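Local coordinates for putative sugar binding protein (Salmonella enterica subsp. enterica serovar Typhimurium, PDB 3KNZ) that probably binds phosphosugars or related carbohydrate derivatives through paired SIS-type domains, its exact biological role remaining unassigned, at residues G59-H63 against Q239-K244. Sequence-based numbering, arbitrary orientation.
Sequences GTSYH and QEGALK
H63 and T60 both reach the carboxylate of E240, and these two hydrogen bonds pin together two nearly antiparallel helices, each next to one of the two parallel five-stranded sheets. The sheets share the strand order 2-1-3-4-5, consistent with a double-SIS fold of the kind found in the isomerase half of GlmS, and the contact joins the two halves. The local axes approach to 9.4 Å.

From H63, ND1 donates to E240 OE1 over 2.7 Å at an N-H...O angle of 157°. The acceptor lies close to the imidazole plane and is met almost along its C-O axis, while the ring and carboxylate planes are 61° apart. T60 OG1 donates to E240 OE2 over 2.8 Å and is received by the syn lone pair of OE2, so each carboxylate oxygen is held by its own donor and the group's rotation is probably restricted. E240 gets there because CG is anti to the backbone N (chi1 174°) and the chain then bends at chi2.

The imidazole is packed on both faces. Atoms of Q239 and E240 cover one, with Q239 C over the ring centre and Q239 CB over CD2 of H63, at 3.3 Å; on the opposite face G59 O lies offset toward the rim. At the ring's edge, L243 CD2 comes to 3.7 Å from H63 CE1. The same methyl lies 3.7 Å from G59 CA.

Farther out, Y162 of helix 161-179 touches both T60 and E240, whereas K244 forms a salt bridge with E247. L243 also packs on N267 of the second subunit. Apart from the carboxylate bonds, one water bridges the helices: it lies 2.5 Å from Y62 OH and donates to Q239 OE1.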
# COMPACT_ATOMS: atom_id res chain seq x y z
N GLY A 59 -3.65 7.33 -6.58
CA GLY A 59 -4.57 8.27 -5.94
C GLY A 59 -6.03 7.82 -5.90
O GLY A 59 -6.33 6.70 -5.50
N THR A 60 -6.94 8.71 -6.29
CA THR A 60 -8.36 8.39 -6.26
C THR A 60 -8.71 7.10 -7.00
O THR A 60 -9.56 6.34 -6.55
CB THR A 60 -9.20 9.56 -6.81
OG1 THR A 60 -9.03 10.70 -5.97
CG2 THR A 60 -10.69 9.18 -6.86
N SER A 61 -8.04 6.85 -8.12
CA SER A 61 -8.28 5.63 -8.89
C SER A 61 -7.93 4.41 -8.06
O SER A 61 -8.70 3.45 -7.99
CB SER A 61 -7.46 5.65 -10.18
OG SER A 61 -7.82 6.76 -10.99
N TYR A 62 -6.76 4.46 -7.43
CA TYR A 62 -6.28 3.38 -6.56
C TYR A 62 -7.22 3.13 -5.40
O TYR A 62 -7.51 1.97 -5.06
CB TYR A 62 -4.87 3.72 -6.06
CG TYR A 62 -4.38 2.91 -4.87
CD1 TYR A 62 -3.97 1.59 -5.01
CD2 TYR A 62 -4.27 3.50 -3.61
CE1 TYR A 62 -3.51 0.87 -3.91
CE2 TYR A 62 -3.82 2.79 -2.51
CZ TYR A 62 -3.43 1.48 -2.66
OH TYR A 62 -2.97 0.80 -1.55
N HIS A 63 -7.71 4.21 -4.78
CA HIS A 63 -8.65 4.10 -3.67
C HIS A 63 -9.97 3.48 -4.13
O HIS A 63 -10.52 2.62 -3.45
CB HIS A 63 -8.91 5.45 -3.04
CG HIS A 63 -7.67 6.13 -2.54
ND1 HIS A 63 -7.43 7.47 -2.71
CD2 HIS A 63 -6.58 5.63 -1.92
CE1 HIS A 63 -6.27 7.78 -2.18
NE2 HIS A 63 -5.72 6.68 -1.69
N GLN A 239 -8.74 6.38 3.01
CA GLN A 239 -7.59 6.69 2.16
C GLN A 239 -7.92 7.83 1.20
O GLN A 239 -7.15 8.79 1.07
CB GLN A 239 -7.15 5.45 1.37
CG GLN A 239 -6.43 4.43 2.20
CD GLN A 239 -5.00 4.84 2.46
OE1 GLN A 239 -4.18 4.86 1.54
NE2 GLN A 239 -4.68 5.15 3.71
N GLU A 240 -9.07 7.72 0.55
CA GLU A 240 -9.54 8.74 -0.40
C GLU A 240 -9.89 10.02 0.33
O GLU A 240 -9.60 11.11 -0.15
CB GLU A 240 -10.76 8.24 -1.18
CG GLU A 240 -11.42 9.29 -2.09
CD GLU A 240 -10.53 9.78 -3.21
OE1 GLU A 240 -9.39 9.29 -3.33
OE2 GLU A 240 -10.98 10.65 -3.99
N GLY A 241 -10.53 9.89 1.48
CA GLY A 241 -10.88 11.06 2.27
C GLY A 241 -9.61 11.78 2.71
O GLY A 241 -9.56 13.01 2.74
N ALA A 242 -8.59 11.01 3.05
CA ALA A 242 -7.34 11.58 3.51
C ALA A 242 -6.70 12.39 2.39
O ALA A 242 -6.29 13.55 2.58
CB ALA A 242 -6.40 10.49 4.00
N LEU A 243 -6.61 11.79 1.21
CA LEU A 243 -5.99 12.43 0.07
C LEU A 243 -6.71 13.71 -0.33
O LEU A 243 -6.06 14.71 -0.61
CB LEU A 243 -5.91 11.46 -1.12
CG LEU A 243 -5.29 12.07 -2.39
CD1 LEU A 243 -3.91 12.65 -2.07
CD2 LEU A 243 -5.21 11.06 -3.54
N LYS A 244 -8.05 13.71 -0.33
CA LYS A 244 -8.78 14.92 -0.74
C LYS A 244 -8.62 16.05 0.26
O LYS A 244 -8.44 17.21 -0.13
CB LYS A 244 -10.27 14.65 -0.97
CG LYS A 244 -10.57 13.48 -1.89
CD LYS A 244 -9.76 13.46 -3.17
CE LYS A 244 -10.17 14.53 -4.14
NZ LYS A 244 -9.47 14.29 -5.42
O HOH W 1 -2.70 2.19 0.50